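PDB 3L23: sugar phosphate isomerase/epimerase from Parabacteroides distasonis, which binds a magnesium ion in a xylose isomerase-like TIM barrel and is probably a sugar phosphate isomerase or epimerase. Local coordinates for residues Y98-K111 with L141-I153. Residues are numbered along the deposited sequence; the frame is centred on the assembly and turned at random.
With EDO (1,2-ethanediol), chain G.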
ATOM      1  N   TYR A  98      19.400   0.848   3.344  1.00 30.87           N
ATOM      2  CA  TYR A  98      19.709   1.165   1.974  1.00 30.56           C
ATOM      3  C   TYR A  98      21.125   1.725   1.980  1.00 31.13           C
ATOM      4  O   TYR A  98      21.605   2.321   2.963  1.00 32.56           O
ATOM      5  CB  TYR A  98      18.662   2.115   1.388  1.00 30.56           C
ATOM      6  CG  TYR A  98      17.359   1.470   0.981  1.00 29.73           C
ATOM      7  CD1 TYR A  98      16.960   0.214   1.485  1.00 28.73           C
ATOM      8  CD2 TYR A  98      16.497   2.126   0.103  1.00 29.39           C
ATOM      9  CE1 TYR A  98      15.733  -0.338   1.109  1.00 29.56           C
ATOM     10  CE2 TYR A  98      15.304   1.585  -0.278  1.00 30.12           C
ATOM     11  CZ  TYR A  98      14.925   0.344   0.225  1.00 29.69           C
ATOM     12  OH  TYR A  98      13.746  -0.223  -0.132  1.00 30.12           O
ATOM     13  N   SER A  99      21.840   1.456   0.914  1.00 29.93           N
ATOM     14  CA  SER A  99      23.187   1.934   0.763  1.00 29.13           C
ATOM     15  C   SER A  99      23.508   1.882  -0.702  1.00 28.99           C
ATOM     16  O   SER A  99      22.792   1.254  -1.465  1.00 27.93           O
ATOM     17  CB  SER A  99      24.207   1.046   1.498  1.00 29.65           C
ATOM     18  OG  SER A  99      24.216  -0.269   0.939  1.00 29.68           O
ATOM     19  N   LYS A 100      24.603   2.524  -1.082  1.00 28.74           N
ATOM     20  CA  LYS A 100      25.028   2.482  -2.469  1.00 30.18           C
ATOM     21  C   LYS A 100      25.361   1.036  -2.820  1.00 30.59           C
ATOM     22  O   LYS A 100      24.992   0.549  -3.891  1.00 32.19           O
ATOM     23  CB  LYS A 100      26.201   3.446  -2.706  1.00 29.78           C
ATOM     24  CG  LYS A 100      25.731   4.912  -2.578  1.00 30.46           C
ATOM     25  CD  LYS A 100      26.788   5.957  -2.938  1.00 31.94           C
ATOM     26  CE  LYS A 100      27.813   6.099  -1.869  1.00 32.18           C
ATOM     27  NZ  LYS A 100      28.849   7.119  -2.168  1.00 31.41           N
ATOM     28  N   GLU A 101      26.011   0.339  -1.891  1.00 30.47           N
ATOM     29  CA  GLU A 101      26.405  -1.056  -2.075  1.00 30.00           C
ATOM     30  C   GLU A 101      25.274  -2.044  -2.376  1.00 29.97           C
ATOM     31  O   GLU A 101      25.484  -2.942  -3.198  1.00 29.93           O
ATOM     32  CB  GLU A 101      27.166  -1.563  -0.845  1.00 30.04           C
ATOM     33  CG  GLU A 101      28.546  -0.943  -0.664  1.00 31.16           C
ATOM     34  N   VAL A 102      24.105  -1.910  -1.721  1.00 28.18           N
ATOM     35  CA  VAL A 102      22.975  -2.824  -1.920  1.00 28.62           C
ATOM     36  C   VAL A 102      22.060  -2.388  -3.053  1.00 28.28           C
ATOM     37  O   VAL A 102      21.125  -3.114  -3.388  1.00 28.47           O
ATOM     38  CB  VAL A 102      22.087  -2.976  -0.633  1.00 28.35           C
ATOM     39  CG1 VAL A 102      21.147  -1.796  -0.455  1.00 26.81           C
ATOM     40  CG2 VAL A 102      21.220  -4.287  -0.649  1.00 27.51           C
ATOM     41  N   THR A 103      22.316  -1.220  -3.654  1.00 28.60           N
ATOM     42  CA  THR A 103      21.432  -0.709  -4.686  1.00 29.52           C
ATOM     43  C   THR A 103      21.285  -1.682  -5.885  1.00 30.05           C
ATOM     44  O   THR A 103      20.184  -1.907  -6.329  1.00 31.31           O
ATOM     45  CB  THR A 103      21.803   0.721  -5.127  1.00 29.89           C
ATOM     46  OG1 THR A 103      21.577   1.607  -4.024  1.00 29.95           O
ATOM     47  CG2 THR A 103      20.918   1.180  -6.300  1.00 30.01           C
ATOM     48  N   PRO A 104      22.380  -2.257  -6.381  1.00 30.95           N
ATOM     49  CA  PRO A 104      22.200  -3.233  -7.468  1.00 30.98           C
ATOM     50  C   PRO A 104      21.249  -4.378  -7.142  1.00 30.79           C
ATOM     51  O   PRO A 104      20.430  -4.719  -7.976  1.00 30.50           O
ATOM     52  CB  PRO A 104      23.626  -3.729  -7.718  1.00 31.38           C
ATOM     53  CG  PRO A 104      24.498  -2.606  -7.285  1.00 31.47           C
ATOM     54  CD  PRO A 104      23.807  -2.020  -6.098  1.00 30.77           C
ATOM     55  N   LYS A 105      21.324  -4.915  -5.922  1.00 30.66           N
ATOM     56  CA  LYS A 105      20.439  -5.965  -5.435  1.00 31.48           C
ATOM     57  C   LYS A 105      19.009  -5.464  -5.382  1.00 30.20           C
ATOM     58  O   LYS A 105      18.048  -6.162  -5.752  1.00 30.47           O
ATOM     59  CB  LYS A 105      20.923  -6.394  -4.055  1.00 32.12           C
ATOM     60  CG  LYS A 105      20.536  -7.755  -3.585  1.00 36.01           C
ATOM     61  CD  LYS A 105      21.773  -8.397  -2.904  1.00 38.93           C
ATOM     62  N   ILE A 106      18.830  -4.243  -4.883  1.00 29.40           N
ATOM     63  CA  ILE A 106      17.497  -3.663  -4.906  1.00 28.37           C
ATOM     64  C   ILE A 106      16.945  -3.556  -6.348  1.00 29.25           C
ATOM     65  O   ILE A 106      15.781  -3.896  -6.592  1.00 28.85           O
ATOM     66  CB  ILE A 106      17.475  -2.271  -4.223  1.00 28.92           C
ATOM     67  CG1 ILE A 106      17.800  -2.418  -2.720  1.00 28.74           C
ATOM     68  CG2 ILE A 106      16.129  -1.566  -4.419  1.00 27.64           C
ATOM     69  CD1 ILE A 106      17.952  -1.067  -1.992  1.00 27.50           C
HETATM   70  N   MSE A 107      17.768  -3.108  -7.291  1.00 29.34           N
HETATM   71  CA  MSE A 107      17.308  -2.958  -8.674  1.00 30.33           C
HETATM   72  C   MSE A 107      17.032  -4.329  -9.327  1.00 30.70           C
HETATM   73  O   MSE A 107      16.118  -4.446 -10.147  1.00 32.54           O
HETATM   74  CB  MSE A 107      18.280  -2.108  -9.498  1.00 30.54           C
HETATM   75  CG  MSE A 107      18.408  -0.668  -8.951  1.00 31.83           C
HETATM   76 SE   MSE A 107      16.780   0.267  -8.817  0.75 30.39          SE
HETATM   77  CE  MSE A 107      17.255   1.305  -7.159  1.00 29.87           C
ATOM     78  N   GLU A 108      17.797  -5.346  -8.947  0.70 31.30           N
ATOM     79  CA  GLU A 108      17.559  -6.725  -9.393  0.70 31.15           C
ATOM     80  C   GLU A 108      16.190  -7.232  -8.930  0.70 30.70           C
ATOM     81  O   GLU A 108      15.459  -7.894  -9.681  0.70 30.37           O
ATOM     82  CB  GLU A 108      18.700  -7.616  -8.887  0.70 31.09           C
ATOM     83  CG  GLU A 108      18.547  -9.122  -9.118  0.70 32.58           C
ATOM     84  CD  GLU A 108      19.791  -9.925  -8.704  0.70 34.36           C
ATOM     85  OE1 GLU A 108      20.865  -9.338  -8.453  0.70 42.29           O
ATOM     86  OE2 GLU A 108      19.692 -11.168  -8.645  0.70 41.24           O
ATOM     87  N   TYR A 109      15.837  -6.914  -7.685  1.00 29.82           N
ATOM     88  CA  TYR A 109      14.537  -7.243  -7.153  1.00 30.21           C
ATOM     89  C   TYR A 109      13.454  -6.560  -7.956  1.00 29.21           C
ATOM     90  O   TYR A 109      12.477  -7.194  -8.343  1.00 28.70           O
ATOM     91  CB  TYR A 109      14.397  -6.798  -5.690  1.00 30.69           C
ATOM     92  CG  TYR A 109      13.025  -7.065  -5.160  1.00 29.63           C
ATOM     93  CD1 TYR A 109      12.697  -8.303  -4.620  1.00 30.13           C
ATOM     94  CD2 TYR A 109      12.042  -6.104  -5.231  1.00 30.80           C
ATOM     95  CE1 TYR A 109      11.434  -8.576  -4.197  1.00 30.64           C
ATOM     96  CE2 TYR A 109      10.808  -6.373  -4.798  1.00 31.70           C
ATOM     97  CZ  TYR A 109      10.507  -7.592  -4.260  1.00 30.82           C
ATOM     98  OH  TYR A 109       9.195  -7.812  -3.867  1.00 33.91           O
ATOM     99  N   TRP A 110      13.601  -5.263  -8.187  1.00 28.41           N
ATOM    100  CA  TRP A 110      12.546  -4.529  -8.881  1.00 28.94           C
ATOM    101  C   TRP A 110      12.360  -5.038 -10.323  1.00 29.32           C
ATOM    102  O   TRP A 110      11.228  -5.157 -10.785  1.00 30.09           O
ATOM    103  CB  TRP A 110      12.775  -3.005  -8.845  1.00 28.72           C
ATOM    104  CG  TRP A 110      12.437  -2.446  -7.498  1.00 27.93           C
ATOM    105  CD1 TRP A 110      13.265  -1.813  -6.659  1.00 28.21           C
ATOM    106  CD2 TRP A 110      11.156  -2.514  -6.840  1.00 27.69           C
ATOM    107  NE1 TRP A 110      12.614  -1.475  -5.500  1.00 29.65           N
ATOM    108  CE2 TRP A 110      11.306  -1.890  -5.585  1.00 27.82           C
ATOM    109  CE3 TRP A 110       9.905  -3.039  -7.198  1.00 28.57           C
ATOM    110  CZ2 TRP A 110      10.245  -1.756  -4.695  1.00 30.32           C
ATOM    111  CZ3 TRP A 110       8.868  -2.937  -6.320  1.00 30.40           C
ATOM    112  CH2 TRP A 110       9.041  -2.295  -5.072  1.00 29.34           C
ATOM    113  N   LYS A 111      13.452  -5.327 -11.012  1.00 29.60           N
ATOM    114  CA  LYS A 111      13.353  -5.847 -12.384  1.00 30.35           C
ATOM    115  C   LYS A 111      12.522  -7.149 -12.438  1.00 30.07           C
ATOM    116  O   LYS A 111      11.551  -7.235 -13.191  1.00 30.63           O
ATOM    117  CB  LYS A 111      14.731  -6.071 -13.007  1.00 30.78           C
ATOM    118  CG  LYS A 111      14.637  -6.607 -14.435  1.00 31.03           C
ATOM    119  CD  LYS A 111      15.930  -6.506 -15.173  1.00 32.71           C
ATOM    120  CE  LYS A 111      15.803  -7.067 -16.624  1.00 33.31           C
ATOM    121  NZ  LYS A 111      17.114  -7.158 -17.211  1.00 37.10           N
ATOM    122  N   LEU A 141      19.097   9.435   0.098  1.00 27.32           N
ATOM    123  CA  LEU A 141      19.500   8.224  -0.608  1.00 27.91           C
ATOM    124  C   LEU A 141      18.320   7.316  -0.868  1.00 28.36           C
ATOM    125  O   LEU A 141      18.197   6.763  -1.966  1.00 28.91           O
ATOM    126  CB  LEU A 141      20.618   7.475   0.168  1.00 27.61           C
ATOM    127  CG  LEU A 141      21.171   6.224  -0.527  1.00 28.89           C
ATOM    128  CD1 LEU A 141      21.816   6.557  -1.892  1.00 33.25           C
ATOM    129  CD2 LEU A 141      22.180   5.540   0.340  1.00 30.59           C
ATOM    130  N   VAL A 142      17.405   7.200   0.094  1.00 28.11           N
ATOM    131  CA  VAL A 142      16.217   6.396  -0.129  1.00 26.40           C
ATOM    132  C   VAL A 142      15.403   6.980  -1.291  1.00 26.62           C
ATOM    133  O   VAL A 142      14.942   6.241  -2.210  1.00 29.02           O
ATOM    134  CB  VAL A 142      15.369   6.260   1.152  1.00 27.03           C
ATOM    135  CG1 VAL A 142      13.957   5.819   0.777  1.00 26.29           C
ATOM    136  CG2 VAL A 142      16.043   5.315   2.170  1.00 24.47           C
ATOM    137  N   CYS A 143      15.242   8.295  -1.306  1.00 27.29           N
ATOM    138  CA  CYS A 143      14.531   8.933  -2.423  1.00 27.80           C
ATOM    139  C   CYS A 143      15.174   8.669  -3.800  1.00 26.80           C
ATOM    140  O   CYS A 143      14.478   8.377  -4.769  1.00 28.64           O
ATOM    141  CB  CYS A 143      14.405  10.427  -2.212  1.00 27.49           C
ATOM    142  SG  CYS A 143      13.355  10.839  -0.812  1.00 31.90           S
ATOM    143  N   ASP A 144      16.494   8.750  -3.879  1.00 27.65           N
ATOM    144  CA  ASP A 144      17.186   8.471  -5.115  1.00 27.03           C
ATOM    145  C   ASP A 144      16.942   7.027  -5.559  1.00 28.12           C
ATOM    146  O   ASP A 144      16.794   6.755  -6.754  1.00 28.63           O
ATOM    147  CB  ASP A 144      18.685   8.672  -4.916  1.00 27.07           C
ATOM    148  CG  ASP A 144      19.064  10.114  -4.695  1.00 27.96           C
ATOM    149  OD1 ASP A 144      18.312  11.000  -5.150  1.00 27.01           O
ATOM    150  OD2 ASP A 144      20.161  10.360  -4.135  1.00 26.76           O
ATOM    151  N   ILE A 145      16.916   6.105  -4.593  1.00 27.67           N
ATOM    152  CA  ILE A 145      16.693   4.697  -4.881  1.00 26.81           C
ATOM    153  C   ILE A 145      15.246   4.520  -5.401  1.00 26.02           C
ATOM    154  O   ILE A 145      15.016   3.776  -6.365  1.00 27.14           O
ATOM    155  CB  ILE A 145      17.071   3.789  -3.634  1.00 26.62           C
ATOM    156  CG1 ILE A 145      18.594   3.747  -3.487  1.00 26.89           C
ATOM    157  CG2 ILE A 145      16.458   2.381  -3.712  1.00 29.12           C
ATOM    158  CD1 ILE A 145      19.119   3.246  -2.106  1.00 26.86           C
ATOM    159  N   PHE A 146      14.281   5.190  -4.797  1.00 27.63           N
ATOM    160  CA  PHE A 146      12.896   5.111  -5.270  1.00 27.23           C
ATOM    161  C   PHE A 146      12.781   5.625  -6.720  1.00 28.65           C
ATOM    162  O   PHE A 146      12.070   5.038  -7.565  1.00 29.57           O
ATOM    163  CB  PHE A 146      11.966   5.924  -4.377  1.00 27.66           C
ATOM    164  CG  PHE A 146      11.712   5.333  -2.967  1.00 28.50           C
ATOM    165  CD1 PHE A 146      12.148   4.070  -2.587  1.00 29.99           C
ATOM    166  CD2 PHE A 146      10.948   6.062  -2.066  1.00 29.71           C
ATOM    167  CE1 PHE A 146      11.883   3.580  -1.286  1.00 29.55           C
ATOM    168  CE2 PHE A 146      10.661   5.568  -0.791  1.00 29.78           C
ATOM    169  CZ  PHE A 146      11.121   4.336  -0.418  1.00 29.06           C
ATOM    170  N   ASN A 147      13.463   6.740  -7.003  1.00 29.35           N
ATOM    171  CA  ASN A 147      13.444   7.317  -8.357  1.00 28.69           C
ATOM    172  C   ASN A 147      14.011   6.296  -9.358  1.00 28.84           C
ATOM    173  O   ASN A 147      13.448   6.086 -10.424  1.00 29.73           O
ATOM    174  CB  ASN A 147      14.261   8.612  -8.457  1.00 28.58           C
ATOM    175  CG  ASN A 147      13.571   9.810  -7.850  1.00 27.68           C
ATOM    176  OD1 ASN A 147      12.341   9.855  -7.730  1.00 27.80           O
ATOM    177  ND2 ASN A 147      14.356  10.811  -7.492  1.00 26.00           N
ATOM    178  N   GLN A 148      15.116   5.647  -8.999  1.00 29.63           N
ATOM    179  CA  GLN A 148      15.738   4.675  -9.909  1.00 29.34           C
ATOM    180  C   GLN A 148      14.868   3.420 -10.022  1.00 29.62           C
ATOM    181  O   GLN A 148      14.787   2.833 -11.103  1.00 30.50           O
ATOM    182  CB  GLN A 148      17.133   4.280  -9.464  1.00 30.12           C
ATOM    183  CG  GLN A 148      17.812   3.438 -10.533  1.00 30.93           C
ATOM    184  CD  GLN A 148      19.244   3.033 -10.206  1.00 32.32           C
ATOM    185  OE1 GLN A 148      19.751   3.298  -9.112  1.00 35.33           O
ATOM    186  NE2 GLN A 148      19.884   2.368 -11.154  1.00 37.28           N
ATOM    187  N   ALA A 149      14.232   2.995  -8.924  1.00 29.35           N
ATOM    188  CA  ALA A 149      13.306   1.837  -8.951  1.00 29.30           C
ATOM    189  C   ALA A 149      12.207   2.073  -9.965  1.00 29.41           C
ATOM    190  O   ALA A 149      11.843   1.174 -10.712  1.00 29.57           O
ATOM    191  CB  ALA A 149      12.693   1.543  -7.550  1.00 28.51           C
ATOM    192  N   SER A 150      11.681   3.299 -10.002  1.00 29.09           N
ATOM    193  CA  SER A 150      10.627   3.645 -10.943  1.00 28.86           C
ATOM    194  C   SER A 150      11.072   3.427 -12.376  1.00 29.06           C
ATOM    195  O   SER A 150      10.307   2.880 -13.183  1.00 29.14           O
ATOM    196  CB  SER A 150      10.194   5.090 -10.724  1.00 28.59           C
ATOM    197  OG  SER A 150       9.331   5.500 -11.754  1.00 29.47           O
ATOM    198  N   ASP A 151      12.312   3.836 -12.698  1.00 28.55           N
ATOM    199  CA  ASP A 151      12.870   3.637 -14.036  1.00 29.00           C
ATOM    200  C   ASP A 151      12.911   2.153 -14.394  1.00 28.93           C
ATOM    201  O   ASP A 151      12.564   1.759 -15.515  1.00 28.89           O
ATOM    202  CB  ASP A 151      14.294   4.199 -14.162  1.00 28.56           C
ATOM    203  CG  ASP A 151      14.375   5.714 -14.053  1.00 29.68           C
ATOM    204  OD1 ASP A 151      13.365   6.424 -14.132  1.00 29.38           O
ATOM    205  OD2 ASP A 151      15.525   6.205 -13.927  1.00 33.41           O
ATOM    206  N   VAL A 152      13.344   1.326 -13.437  1.00 29.16           N
ATOM    207  CA  VAL A 152      13.380  -0.126 -13.626  1.00 28.91           C
ATOM    208  C   VAL A 152      11.971  -0.716 -13.846  1.00 28.93           C
ATOM    209  O   VAL A 152      11.772  -1.533 -14.729  1.00 30.20           O
ATOM    210  CB  VAL A 152      14.059  -0.815 -12.425  1.00 29.77           C
ATOM    211  CG1 VAL A 152      13.900  -2.328 -12.500  1.00 31.07           C
ATOM    212  CG2 VAL A 152      15.520  -0.403 -12.370  1.00 28.24           C
ATOM    213  N   ILE A 153      11.023  -0.270 -13.049  1.00 29.10           N
ATOM    214  CA  ILE A 153       9.621  -0.742 -13.094  1.00 29.47           C
ATOM    215  C   ILE A 153       8.944  -0.373 -14.419  1.00 30.21           C
ATOM    216  O   ILE A 153       8.296  -1.212 -15.053  1.00 28.86           O
ATOM    217  CB  ILE A 153       8.831  -0.179 -11.906  1.00 29.97           C
ATOM    218  CG1 ILE A 153       9.383  -0.780 -10.581  1.00 30.24           C
ATOM    219  CG2 ILE A 153       7.354  -0.477 -12.018  1.00 31.19           C
ATOM    220  CD1 ILE A 153       8.922  -0.040  -9.301  1.00 29.27           C
TER
HETATM  221  C1  EDO G   6      16.704   8.166 -11.763  1.00 36.84           C
HETATM  222  O1  EDO G   6      16.663   8.336 -13.183  1.00 41.42           O
HETATM  223  C2  EDO G   6      16.641   9.531 -11.114  1.00 37.68           C
HETATM  224  O2  EDO G   6      15.501  10.260 -11.577  1.00 36.80           O
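Tyr-98, Met-107 and Ile-145 bury the largest areas in this contact between neighbouring outer elements of the TIM barrel: helix 103-119, with the loop leading into it, packs on helix 136-155. The axes of segments 103-111 and 141-153 come within 8.9 Å and cross at -35°. Both run the same way, as expected for helices that follow successive parallel strands, here 74-79 and 124-127. No hydrogen bond joins them; the interface is van der Waals packing.

Met-107, modelled as selenomethionine, is a knob in a hole formed by Ile-145, Gln-148, Ala-149 and Val-152. Its chain bends at chi2 (-56°) and chi3, which folds SE against Val-152 CG2 at 3.8 Å and turns CE back to Ile-145, 3.4 Å from the carbonyl O and close to CG2. Gln-148 CG and CB press on SE, the two side chains crossing at a slant.

Ile-145 reaches across to lie between Tyr-98 and Thr-103. Its CD1 sits 3.6 Å from Tyr-98 CD2 and 3.5 Å from Thr-103 OG1, a hydroxyl that donates to Ser-99 O. Ile-106 CD1 covers one face of the tyrosine ring, while Tyr-98 OH is hydrogen-bonded to Gln-127 NE2 on strand 124-127.

Further along, Trp-110 leans on 141-153: Ala-149 CB makes a CH-pi contact over its five-membered ring, 3.8 Å from the centroid, and Ile-153 CD1 lies 3.8 Å from Trp-110 CE3.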